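Local coordinates for protein oxygen-independent coproporphyrinogen III oxidase (Escherichia coli, PDB 1OLT) that catalyses the anaerobic oxidative decarboxylation of two propionate groups of coproporphyrinogen III to give protoporphyrinogen IX, as a radical SAM enzyme with a [4Fe-4S] cluster, at residues 365-373 and 392-403. Numbering follows the deposited sequence. Where two conformers were deposited one is given.
Unlike the reference sequence in segment 392-403: Leu395 (reference His).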
loop_
_atom_site.group_PDB
_atom_site.type_symbol
_atom_site.label_atom_id
_atom_site.label_comp_id
_atom_site.label_asym_id
_atom_site.label_seq_id
_atom_site.Cartn_x
_atom_site.Cartn_y
_atom_site.Cartn_z
ATOM N N ARG A 365 -24.777 -3.970 -1.267
ATOM C CA ARG A 365 -24.882 -3.201 -2.514
ATOM C C ARG A 365 -24.380 -1.784 -2.344
ATOM O O ARG A 365 -23.582 -1.310 -3.110
ATOM C CB ARG A 365 -26.339 -3.116 -2.998
ATOM C CG ARG A 365 -26.513 -3.513 -4.427
ATOM C CD ARG A 365 -27.929 -3.486 -4.841
ATOM N NE ARG A 365 -28.319 -2.105 -5.013
ATOM C CZ ARG A 365 -28.338 -1.447 -6.172
ATOM N NH1 ARG A 365 -27.997 -2.058 -7.323
ATOM N NH2 ARG A 365 -28.705 -0.172 -6.172
ATOM N N ASP A 366 -24.851 -1.143 -1.297
ATOM C CA ASP A 366 -24.454 0.195 -0.937
ATOM C C ASP A 366 -22.942 0.300 -0.660
ATOM O O ASP A 366 -22.313 1.242 -1.125
ATOM C CB ASP A 366 -25.254 0.599 0.302
ATOM C CG ASP A 366 -24.955 2.007 0.747
ATOM O OD1 ASP A 366 -25.282 2.898 -0.029
ATOM O OD2 ASP A 366 -24.353 2.284 1.818
ATOM N N ASP A 367 -22.383 -0.683 0.076
ATOM C CA ASP A 367 -20.920 -0.756 0.324
ATOM C C ASP A 367 -20.210 -0.754 -1.022
ATOM O O ASP A 367 -19.223 -0.041 -1.207
ATOM C CB ASP A 367 -20.524 -2.034 1.085
ATOM C CG ASP A 367 -20.951 -2.029 2.568
ATOM O OD1 ASP A 367 -21.221 -0.959 3.182
ATOM O OD2 ASP A 367 -21.008 -3.099 3.215
ATOM N N CYS A 368 -20.720 -1.558 -1.966
ATOM C CA CYS A 368 -19.998 -1.737 -3.247
ATOM C C CYS A 368 -20.015 -0.483 -4.090
ATOM O O CYS A 368 -19.014 -0.130 -4.699
ATOM C CB CYS A 368 -20.575 -2.905 -4.049
ATOM S SG CYS A 368 -20.139 -4.545 -3.386
ATOM N N ILE A 369 -21.168 0.159 -4.162
ATOM C CA ILE A 369 -21.273 1.395 -4.886
ATOM C C ILE A 369 -20.156 2.316 -4.327
ATOM O O ILE A 369 -19.247 2.732 -5.014
ATOM C CB ILE A 369 -22.714 1.977 -4.692
ATOM C CG1 ILE A 369 -23.753 1.125 -5.477
ATOM C CG2 ILE A 369 -22.762 3.415 -5.093
ATOM C CD1 ILE A 369 -25.172 0.979 -4.783
ATOM N N ARG A 370 -20.285 2.597 -3.033
ATOM C CA ARG A 370 -19.557 3.651 -2.377
ATOM C C ARG A 370 -18.073 3.372 -2.464
ATOM O O ARG A 370 -17.278 4.289 -2.596
ATOM C CB ARG A 370 -20.011 3.777 -0.927
ATOM C CG ARG A 370 -21.439 4.352 -0.740
ATOM C CD ARG A 370 -21.874 4.343 0.690
ATOM N NE ARG A 370 -23.227 4.889 0.813
ATOM C CZ ARG A 370 -23.536 6.166 0.773
ATOM N NH1 ARG A 370 -22.617 7.103 0.642
ATOM N NH2 ARG A 370 -24.811 6.514 0.876
ATOM N N ARG A 371 -17.705 2.088 -2.420
ATOM C CA ARG A 371 -16.335 1.693 -2.698
ATOM C C ARG A 371 -15.924 2.215 -4.065
ATOM O O ARG A 371 -14.828 2.770 -4.226
ATOM C CB ARG A 371 -16.170 0.156 -2.673
ATOM C CG ARG A 371 -14.781 -0.341 -2.997
ATOM C CD ARG A 371 -14.722 -1.786 -3.494
ATOM N NE ARG A 371 -15.671 -1.906 -4.576
ATOM C CZ ARG A 371 -16.355 -2.983 -4.914
ATOM N NH1 ARG A 371 -16.179 -4.149 -4.295
ATOM N NH2 ARG A 371 -17.227 -2.894 -5.918
ATOM N N ASP A 372 -16.785 2.016 -5.050
ATOM C CA ASP A 372 -16.449 2.444 -6.410
ATOM C C ASP A 372 -16.415 3.988 -6.552
ATOM O O ASP A 372 -15.595 4.501 -7.293
ATOM C CB ASP A 372 -17.425 1.863 -7.447
ATOM C CG ASP A 372 -17.343 0.344 -7.551
ATOM O OD1 ASP A 372 -16.362 -0.225 -7.042
ATOM O OD2 ASP A 372 -18.212 -0.357 -8.126
ATOM N N VAL A 373 -17.274 4.701 -5.830
ATOM C CA VAL A 373 -17.220 6.168 -5.792
ATOM C C VAL A 373 -15.873 6.636 -5.234
ATOM O O VAL A 373 -15.164 7.463 -5.822
ATOM C CB VAL A 373 -18.381 6.722 -4.945
ATOM C CG1 VAL A 373 -18.206 8.203 -4.656
ATOM C CG2 VAL A 373 -19.721 6.476 -5.667
ATOM N N TRP A 392 -25.412 0.508 -11.518
ATOM C CA TRP A 392 -26.166 0.263 -10.283
ATOM C C TRP A 392 -27.650 0.699 -10.313
ATOM O O TRP A 392 -28.318 0.643 -9.289
ATOM C CB TRP A 392 -25.464 0.955 -9.121
ATOM C CG TRP A 392 -24.101 0.408 -8.830
ATOM C CD1 TRP A 392 -22.906 1.032 -9.044
ATOM C CD2 TRP A 392 -23.789 -0.877 -8.260
ATOM N NE1 TRP A 392 -21.874 0.222 -8.641
ATOM C CE2 TRP A 392 -22.385 -0.958 -8.156
ATOM C CE3 TRP A 392 -24.559 -1.963 -7.810
ATOM C CZ2 TRP A 392 -21.726 -2.093 -7.640
ATOM C CZ3 TRP A 392 -23.905 -3.091 -7.298
ATOM C CH2 TRP A 392 -22.499 -3.139 -7.215
ATOM N N ASP A 393 -28.147 1.121 -11.474
ATOM C CA ASP A 393 -29.568 1.494 -11.670
ATOM C C ASP A 393 -30.046 2.481 -10.580
ATOM O O ASP A 393 -31.044 2.246 -9.864
ATOM C CB ASP A 393 -30.468 0.232 -11.747
ATOM C CG ASP A 393 -31.851 0.520 -12.373
ATOM O OD1 ASP A 393 -32.711 1.156 -11.725
ATOM O OD2 ASP A 393 -32.175 0.146 -13.525
ATOM N N LEU A 394 -29.323 3.586 -10.448
ATOM C CA LEU A 394 -29.724 4.637 -9.510
ATOM C C LEU A 394 -29.635 6.024 -10.142
ATOM O O LEU A 394 -29.028 6.188 -11.205
ATOM C CB LEU A 394 -28.889 4.515 -8.204
ATOM C CG LEU A 394 -27.481 5.120 -7.904
ATOM C CD1 LEU A 394 -26.607 4.040 -7.376
ATOM C CD2 LEU A 394 -26.757 5.854 -9.031
ATOM N N LEU A 395 -30.276 7.006 -9.509
ATOM C CA LEU A 395 -30.083 8.419 -9.865
ATOM C C LEU A 395 -29.253 9.048 -8.757
ATOM O O LEU A 395 -29.675 9.089 -7.615
ATOM C CB LEU A 395 -31.421 9.172 -10.042
ATOM C CG LEU A 395 -31.238 10.532 -10.758
ATOM C CD1 LEU A 395 -31.341 10.390 -12.301
ATOM C CD2 LEU A 395 -32.200 11.620 -10.239
ATOM N N PHE A 396 -28.061 9.515 -9.111
ATOM C CA PHE A 396 -27.069 9.968 -8.165
ATOM C C PHE A 396 -27.533 10.964 -7.140
ATOM O O PHE A 396 -27.211 10.792 -5.941
ATOM C CB PHE A 396 -25.903 10.604 -8.884
ATOM C CG PHE A 396 -24.629 10.510 -8.108
ATOM C CD1 PHE A 396 -23.797 9.432 -8.281
ATOM C CD2 PHE A 396 -24.284 11.489 -7.182
ATOM C CE1 PHE A 396 -22.624 9.319 -7.559
ATOM C CE2 PHE A 396 -23.093 11.400 -6.442
ATOM C CZ PHE A 396 -22.263 10.313 -6.639
ATOM N N ALA A 397 -28.256 11.999 -7.582
ATOM C CA ALA A 397 -28.620 13.057 -6.666
ATOM C C ALA A 397 -29.378 12.486 -5.422
ATOM O O ALA A 397 -29.391 13.126 -4.357
ATOM C CB ALA A 397 -29.528 14.190 -7.526
ATOM N N ASP A 398 -30.026 11.319 -5.588
ATOM C CA ASP A 398 -31.050 10.869 -4.617
ATOM C C ASP A 398 -30.379 9.956 -3.723
ATOM O O ASP A 398 -30.323 10.132 -2.527
ATOM C CB ASP A 398 -32.218 10.139 -5.311
ATOM C CG ASP A 398 -32.938 11.035 -6.238
ATOM O OD1 ASP A 398 -32.419 12.180 -6.454
ATOM O OD2 ASP A 398 -34.018 10.698 -6.782
ATOM N N TYR A 399 -29.820 8.948 -4.346
ATOM C CA TYR A 399 -29.134 7.963 -3.641
ATOM C C TYR A 399 -28.048 8.596 -2.734
ATOM O O TYR A 399 -27.836 8.149 -1.617
ATOM C CB TYR A 399 -28.505 7.032 -4.617
ATOM C CG TYR A 399 -28.102 5.791 -3.948
ATOM C CD1 TYR A 399 -26.839 5.679 -3.363
ATOM C CD2 TYR A 399 -28.966 4.705 -3.861
ATOM C CE1 TYR A 399 -26.446 4.500 -2.724
ATOM C CE2 TYR A 399 -28.563 3.508 -3.222
ATOM C CZ TYR A 399 -27.315 3.425 -2.662
ATOM O OH TYR A 399 -26.922 2.254 -2.035
ATOM N N PHE A 400 -27.453 9.689 -3.218
ATOM C CA PHE A 400 -26.431 10.427 -2.505
ATOM C C PHE A 400 -26.813 11.845 -2.016
ATOM O O PHE A 400 -25.914 12.639 -1.740
ATOM C CB PHE A 400 -25.193 10.533 -3.408
ATOM C CG PHE A 400 -24.585 9.230 -3.715
ATOM C CD1 PHE A 400 -23.934 8.532 -2.726
ATOM C CD2 PHE A 400 -24.665 8.686 -4.984
ATOM C CE1 PHE A 400 -23.321 7.273 -2.991
ATOM C CE2 PHE A 400 -24.047 7.423 -5.269
ATOM C CZ PHE A 400 -23.389 6.731 -4.272
ATOM N N ALA A 401 -28.100 12.148 -1.874
ATOM C CA ALA A 401 -28.508 13.471 -1.416
ATOM C C ALA A 401 -27.730 13.898 -0.148
ATOM O O ALA A 401 -27.141 14.969 -0.105
ATOM C CB ALA A 401 -30.028 13.492 -1.140
ATOM N N GLU A 402 -27.782 13.049 0.864
ATOM C CA GLU A 402 -27.121 13.269 2.149
ATOM C C GLU A 402 -25.637 13.609 1.970
ATOM O O GLU A 402 -25.134 14.564 2.560
ATOM C CB GLU A 402 -27.277 12.033 3.067
ATOM C CG GLU A 402 -28.501 11.134 2.797
ATOM C CD GLU A 402 -28.469 10.435 1.429
ATOM O OE1 GLU A 402 -27.369 10.128 0.914
ATOM O OE2 GLU A 402 -29.546 10.202 0.865
ATOM N N ASP A 403 -24.958 12.815 1.141
ATOM C CA ASP A 403 -23.527 12.958 0.866
ATOM C C ASP A 403 -23.175 14.268 0.171
ATOM O O ASP A 403 -22.147 14.878 0.472
ATOM C CB ASP A 403 -23.054 11.782 -0.020
ATOM C CG ASP A 403 -23.578 10.467 0.471
ATOM O OD1 ASP A 403 -22.854 9.774 1.237
ATOM O OD2 ASP A 403 -24.730 10.061 0.195
#
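Ile369 is the bump of helix 365-380 that fills the hollow between Trp392, Leu394, Tyr399 and Phe400. Its CG1 sits on one face of the indole, 3.4 Å from the centroid of the five-membered ring and almost on the ring normal, a CH-pi contact. In the conformer given, CD1 reaches on to the hydroxyl end of Tyr399, while CG2, anti to the backbone N, diverges from CG1 and meets Phe400 CZ at 3.5 Å. One turn further on, Val373 CG2 fits against the same CZ and, more loosely, the edge of Phe396.

Trp392 lies like a lid along the helix, its six-membered ring reaching Cys368 CB. Its NE1 is buried without a partner; Asp372 OD2, 3.7 Å from NE1 at the ring edge, is too far to bond. At the rim Arg365, in the conformer given, bends at chi3 (75°) to the Trp392 carbonyl; NH2 donates to O at 3.2 Å in the carbonyl plane, with a weak second bond from NH1. Trimmed to an alanine, Trp392 would probably leave Ile369 CG1 and Cys368 CB uncovered, with a gap along this side.

The opposite flank is polar. Tyr399 OH donates to the anti lone pair of Asp366 OD1 (2.7 Å), and Arg370 NE binds the same oxygen from the syn side. Arg370, extended from CG to NE, takes Phe400 CE1 over one guanidinium face, planes 82° apart, and its NH1 makes a salt bridge to Asp403 OD1 at 2.7 Å; this nitrogen also bonds the Phe440 carbonyl. Away from the cluster and cofactor sites, the first helix of the HemN C-terminal domain thus packs against an irregular segment, from the Schellman motif ending helix 385-391 into helix 401-412.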